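PDB 4TR9: fructose-bisphosphate aldolase from Plasmodium falciparum, which belongs to the class I fructose-bisphosphate aldolase family, whose members fold as an eight-stranded alpha/beta (TIM) barrel, and is modelled as an assembly of four chains. Local coordinates for residues A16-E21 with Q187-P192; V275-G280 with V289-I294. One frame throughout, in Å; residues are numbered along the deposited sequence.

Contact 1: A16-E21 with Q187-P192; sequences ADVAEE and QNRLVP
Val-18 and Glu-21, one turn apart on helix 16-29, pack against Arg-189, the C-prime residue of the Schellman motif that ends helix 168-187. In this motif Leu-190 N bonds back to Cys-185 O and Arg-189 N to Gln-186 O; the positive phi of Arg-189 (59°) then lets the chain turn out of the helix and run into strand 191-198 of the TIM barrel. The approach is apolar at its centre. Val-18 directs its side chain at the turn, and its CG2 comes to 4.2 Å from Arg-189 CG, the two side chains meeting nearly at right angles. Charge plays a looser part. Glu-21 CG lies anti to its backbone N (chi1 -178°) and the chain runs out extended from there, which carries OE1 to the CG and CD methylenes of Arg-189, the two side chains crossing at a slant. No salt bridge results: Glu-21 OE1 stays 5.3 Å from Arg-189 NE, and the carboxylate and guanidinium planes stand 86° apart, although the opposite charges may still attract weakly. Both polar ends turn instead to Tyr-144 of helix 136-146, whose hydroxyl is hydrogen-bonded to Glu-21 OE2 and whose ring forms a cation-pi contact with Arg-189. One residue past Leu-190, Val-191 reaches Leu-22 and Thr-25 further along the first helix, so the N-terminal helix is joined to the start of a barrel strand as well as to the turn before it. Between the two segments the carboxylate comes nearest to a methylene, with Glu-21 OE1 lying 4.1 Å from Arg-189 CD.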
loop_
_atom_site.group_PDB
_atom_site.type_symbol
_atom_site.label_atom_id
_atom_site.label_comp_id
_atom_site.label_asym_id
_atom_site.label_seq_id
_atom_site.Cartn_x
_atom_site.Cartn_y
_atom_site.Cartn_z
ATOM N N ALA A 16 25.534 9.583 -12.226
ATOM C CA ALA A 16 25.301 10.121 -13.565
ATOM C C ALA A 16 25.842 9.219 -14.671
ATOM O O ALA A 16 25.162 8.973 -15.665
ATOM C CB ALA A 16 25.909 11.511 -13.681
ATOM N N ASP A 17 27.063 8.728 -14.491
ATOM C CA ASP A 17 27.698 7.862 -15.480
ATOM C C ASP A 17 26.929 6.560 -15.685
ATOM O O ASP A 17 26.726 6.122 -16.818
ATOM C CB ASP A 17 29.137 7.555 -15.069
ATOM C CG ASP A 17 29.263 7.219 -13.595
ATOM O OD1 ASP A 17 28.525 7.817 -12.782
ATOM O OD2 ASP A 17 30.097 6.357 -13.249
ATOM N N VAL A 18 26.509 5.945 -14.585
ATOM C CA VAL A 18 25.774 4.687 -14.646
ATOM C C VAL A 18 24.419 4.874 -15.317
ATOM O O VAL A 18 24.070 4.141 -16.242
ATOM C CB VAL A 18 25.570 4.083 -13.243
ATOM C CG1 VAL A 18 24.566 2.946 -13.293
ATOM C CG2 VAL A 18 26.897 3.604 -12.676
ATOM N N ALA A 19 23.665 5.866 -14.854
ATOM C CA ALA A 19 22.345 6.154 -15.406
ATOM C C ALA A 19 22.421 6.526 -16.883
ATOM O O ALA A 19 21.490 6.265 -17.647
ATOM C CB ALA A 19 21.676 7.267 -14.616
ATOM N N GLU A 20 23.533 7.135 -17.281
ATOM C CA GLU A 20 23.721 7.559 -18.663
ATOM C C GLU A 20 23.927 6.359 -19.583
ATOM O O GLU A 20 23.355 6.296 -20.670
ATOM C CB GLU A 20 24.908 8.518 -18.767
ATOM C CG GLU A 20 25.022 9.233 -20.099
ATOM C CD GLU A 20 26.051 10.347 -20.072
ATOM O OE1 GLU A 20 26.634 10.595 -18.996
ATOM O OE2 GLU A 20 26.275 10.976 -21.128
ATOM N N GLU A 21 24.742 5.409 -19.137
ATOM C CA GLU A 21 25.023 4.209 -19.917
ATOM C C GLU A 21 23.782 3.333 -20.058
ATOM O O GLU A 21 23.523 2.770 -21.123
ATOM C CB GLU A 21 26.160 3.408 -19.276
ATOM C CG GLU A 21 26.555 2.159 -20.053
ATOM C CD GLU A 21 27.614 1.337 -19.342
ATOM O OE1 GLU A 21 27.942 1.660 -18.180
ATOM O OE2 GLU A 21 28.119 0.365 -19.943
ATOM N N GLN A 187 22.233 -0.939 -10.523
ATOM C CA GLN A 187 23.338 -0.623 -9.629
ATOM C C GLN A 187 24.649 -1.167 -10.186
ATOM O O GLN A 187 25.710 -0.572 -10.000
ATOM C CB GLN A 187 23.080 -1.198 -8.234
ATOM C CG GLN A 187 24.091 -0.766 -7.185
ATOM C CD GLN A 187 23.938 -1.526 -5.882
ATOM O OE1 GLN A 187 23.601 -2.710 -5.876
ATOM N NE2 GLN A 187 24.183 -0.845 -4.769
ATOM N N ASN A 188 24.562 -2.298 -10.880
ATOM C CA ASN A 188 25.743 -2.952 -11.428
ATOM C C ASN A 188 25.835 -2.830 -12.947
ATOM O O ASN A 188 26.320 -3.738 -13.620
ATOM C CB ASN A 188 25.762 -4.426 -11.020
ATOM C CG ASN A 188 25.852 -4.612 -9.518
ATOM O OD1 ASN A 188 26.940 -4.590 -8.944
ATOM N ND2 ASN A 188 24.705 -4.797 -8.872
ATOM N N ARG A 189 25.357 -1.705 -13.472
ATOM C CA ARG A 189 25.499 -1.364 -14.887
ATOM C C ARG A 189 24.876 -2.393 -15.834
ATOM O O ARG A 189 25.471 -2.749 -16.851
ATOM C CB ARG A 189 26.980 -1.178 -15.232
ATOM C CG ARG A 189 27.667 -0.083 -14.428
ATOM C CD ARG A 189 29.170 -0.069 -14.672
ATOM N NE ARG A 189 29.821 -1.269 -14.153
ATOM C CZ ARG A 189 31.122 -1.517 -14.257
ATOM N NH1 ARG A 189 31.628 -2.635 -13.754
ATOM N NH2 ARG A 189 31.920 -0.648 -14.864
ATOM N N LEU A 190 23.678 -2.862 -15.501
ATOM C CA LEU A 190 22.940 -3.771 -16.375
ATOM C C LEU A 190 21.501 -3.306 -16.558
ATOM O O LEU A 190 20.814 -2.996 -15.585
ATOM C CB LEU A 190 22.957 -5.198 -15.821
ATOM C CG LEU A 190 24.278 -5.966 -15.856
ATOM C CD1 LEU A 190 24.079 -7.384 -15.341
ATOM C CD2 LEU A 190 24.862 -5.983 -17.260
ATOM N N VAL A 191 21.048 -3.258 -17.808
ATOM C CA VAL A 191 19.673 -2.876 -18.108
ATOM C C VAL A 191 18.717 -4.021 -17.797
ATOM O O VAL A 191 18.800 -5.089 -18.400
ATOM C CB VAL A 191 19.507 -2.459 -19.582
ATOM C CG1 VAL A 191 18.035 -2.283 -19.923
ATOM C CG2 VAL A 191 20.283 -1.183 -19.862
ATOM N N PRO A 192 17.803 -3.801 -16.844
ATOM C CA PRO A 192 16.867 -4.855 -16.448
ATOM C C PRO A 192 15.663 -4.970 -17.377
ATOM O O PRO A 192 14.989 -3.975 -17.648
ATOM C CB PRO A 192 16.431 -4.418 -15.050
ATOM C CG PRO A 192 16.519 -2.931 -15.087
ATOM C CD PRO A 192 17.656 -2.590 -16.018
#

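Contact 2: V275-G280 with V289-I294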
loop_
_atom_site.group_PDB
_atom_site.type_symbol
_atom_site.label_atom_id
_atom_site.label_comp_id
_atom_site.label_asym_id
_atom_site.label_seq_id
_atom_site.Cartn_x
_atom_site.Cartn_y
_atom_site.Cartn_z
ATOM N N VAL A 275 9.062 -1.327 -25.199
ATOM C CA VAL A 275 8.426 -2.521 -24.659
ATOM C C VAL A 275 8.675 -3.710 -25.583
ATOM O O VAL A 275 8.347 -3.664 -26.769
ATOM C CB VAL A 275 6.910 -2.318 -24.475
ATOM C CG1 VAL A 275 6.213 -3.646 -24.249
ATOM C CG2 VAL A 275 6.637 -1.355 -23.329
ATOM N N VAL A 276 9.264 -4.769 -25.037
ATOM C CA VAL A 276 9.598 -5.949 -25.828
ATOM C C VAL A 276 8.645 -7.110 -25.538
ATOM O O VAL A 276 8.759 -7.782 -24.515
ATOM C CB VAL A 276 11.055 -6.393 -25.573
ATOM C CG1 VAL A 276 12.012 -5.573 -26.418
ATOM C CG2 VAL A 276 11.409 -6.268 -24.096
ATOM N N PHE A 277 7.705 -7.342 -26.448
ATOM C CA PHE A 277 6.699 -8.384 -26.256
ATOM C C PHE A 277 7.288 -9.791 -26.313
ATOM O O PHE A 277 8.303 -10.029 -26.966
ATOM C CB PHE A 277 5.591 -8.255 -27.304
ATOM C CG PHE A 277 4.737 -7.034 -27.134
ATOM C CD1 PHE A 277 3.777 -6.980 -26.138
ATOM C CD2 PHE A 277 4.889 -5.944 -27.973
ATOM C CE1 PHE A 277 2.988 -5.859 -25.977
ATOM C CE2 PHE A 277 4.101 -4.819 -27.818
ATOM C CZ PHE A 277 3.150 -4.778 -26.819
ATOM N N LEU A 278 6.637 -10.718 -25.618
ATOM C CA LEU A 278 7.020 -12.122 -25.662
ATOM C C LEU A 278 6.035 -12.900 -26.528
ATOM O O LEU A 278 4.833 -12.637 -26.502
ATOM C CB LEU A 278 7.093 -12.708 -24.249
ATOM C CG LEU A 278 5.863 -12.595 -23.343
ATOM C CD1 LEU A 278 4.974 -13.828 -23.451
ATOM C CD2 LEU A 278 6.284 -12.358 -21.899
ATOM N N SER A 279 6.550 -13.855 -27.296
ATOM C CA SER A 279 5.722 -14.627 -28.214
ATOM C C SER A 279 4.744 -15.528 -27.468
ATOM O O SER A 279 3.595 -15.682 -27.880
ATOM C CB SER A 279 6.599 -15.466 -29.149
ATOM O OG SER A 279 7.430 -16.350 -28.418
ATOM N N GLY A 280 5.202 -16.115 -26.367
ATOM C CA GLY A 280 4.375 -17.019 -25.590
ATOM C C GLY A 280 4.085 -18.296 -26.352
ATOM O O GLY A 280 4.988 -18.898 -26.932
ATOM N N VAL A 289 2.102 -11.229 -37.002
ATOM C CA VAL A 289 0.884 -10.536 -37.403
ATOM C C VAL A 289 0.369 -9.647 -36.274
ATOM O O VAL A 289 0.024 -8.486 -36.497
ATOM C CB VAL A 289 -0.218 -11.532 -37.821
ATOM C CG1 VAL A 289 -1.538 -10.811 -38.038
ATOM C CG2 VAL A 289 0.197 -12.282 -39.080
ATOM N N ASN A 290 0.331 -10.192 -35.062
ATOM C CA ASN A 290 -0.138 -9.442 -33.903
ATOM C C ASN A 290 0.777 -8.270 -33.566
ATOM O O ASN A 290 0.303 -7.182 -33.244
ATOM C CB ASN A 290 -0.275 -10.362 -32.688
ATOM C CG ASN A 290 -1.380 -11.388 -32.856
ATOM O OD1 ASN A 290 -2.372 -11.141 -33.542
ATOM N ND2 ASN A 290 -1.212 -12.547 -32.232
ATOM N N LEU A 291 2.086 -8.493 -33.645
ATOM C CA LEU A 291 3.055 -7.427 -33.417
ATOM C C LEU A 291 2.892 -6.334 -34.469
ATOM O O LEU A 291 3.072 -5.150 -34.186
ATOM C CB LEU A 291 4.484 -7.977 -33.438
ATOM C CG LEU A 291 5.611 -6.954 -33.280
ATOM C CD1 LEU A 291 5.488 -6.212 -31.958
ATOM C CD2 LEU A 291 6.970 -7.626 -33.397
ATOM N N ASN A 292 2.546 -6.746 -35.683
ATOM C CA ASN A 292 2.282 -5.808 -36.765
ATOM C C ASN A 292 1.010 -5.009 -36.510
ATOM O O ASN A 292 0.965 -3.803 -36.754
ATOM C CB ASN A 292 2.176 -6.549 -38.100
ATOM C CG ASN A 292 1.841 -5.627 -39.252
ATOM O OD1 ASN A 292 2.725 -5.004 -39.840
ATOM N ND2 ASN A 292 0.559 -5.535 -39.585
ATOM N N SER A 293 -0.019 -5.691 -36.017
ATOM C CA SER A 293 -1.296 -5.052 -35.721
ATOM C C SER A 293 -1.140 -3.998 -34.631
ATOM O O SER A 293 -1.824 -2.974 -34.640
ATOM C CB SER A 293 -2.333 -6.096 -35.300
ATOM O OG SER A 293 -2.520 -7.068 -36.313
ATOM N N ILE A 294 -0.232 -4.259 -33.697
ATOM C CA ILE A 294 0.058 -3.323 -32.617
ATOM C C ILE A 294 0.758 -2.074 -33.146
ATOM O O ILE A 294 0.409 -0.952 -32.777
ATOM C CB ILE A 294 0.933 -3.978 -31.527
ATOM C CG1 ILE A 294 0.183 -5.136 -30.867
ATOM C CG2 ILE A 294 1.334 -2.961 -30.479
ATOM C CD1 ILE A 294 1.006 -5.886 -29.842
#
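The 2.8 Å bond from Ser-293 N to Val-289 O holds the helical turn that presents Leu-291 and Ile-294 to the ring of Phe-277. The next bond in the series, Ile-294 N to Asn-290 O at 3.0 Å, fixes the backbone from which the isoleucine reaches inward. Across the contact the chemistry is wholly apolar. Ile-294 arrives from the direction opposite to Phe-277, its CG1 beside the backbone N (chi1 -64°) and the chain extended beyond, so that CD1 leads. This methyl sits over one face of the ring as a CH-pi contact, 4.1 Å from the centroid of Phe-277 and 23° off the ring normal. The offset is toward the rim, where Ile-294 CD1 lies 3.8 Å from Phe-277 CE2. The opposite face of the ring is covered from within its own strand by Val-275 CG1, centred 4.1 Å above the plane of Phe-277, and the ring is thus sandwiched between two methyl groups. Leu-291 adds a second touch from the helix: its CD1 approaches Phe-277 CD2 obliquely, at 4.0 Å. Beyond the phenylalanine, Leu-278 leans on Glu-195 and Lys-237, two residues of the pocket holding the bound 38D; the Phe-277 side chain itself is about 11 Å from that ligand. The contact belongs to a beta-alpha-beta unit of the barrel, strand 274-277, helix 284-295 and strand 303-308. Phe-277 also rests on Thr-260 and Leu-264 of helix 253-267, while Val-276 bonds through its backbone to Leu-236 and Leu-291 packs on Tyr-308 of the neighbouring strand 303-308.

How the contacts relate
Contact 1 lies at the surface and contact 2 in the interior; their centres are about 27 Å apart and their nearest atoms about 8 Å, so the two do not touch, yet both reach the same barrel sheet. The two differ in how far apart in sequence their partners are: contact 2 joins a strand to the helix that follows it within one beta-alpha-beta unit, whereas contact 1 brings the N-terminal helix to the entry of strand 191-198, across more than 160 residues. Chemistry follows position. All three touching residues of 275-280 and 289-294 are buried and apolar; between 16-21 and 187-192, a valine methyl and a carboxylate oxygen meet the methylenes of an arginine, and the glutamate and arginine share an outside tyrosine.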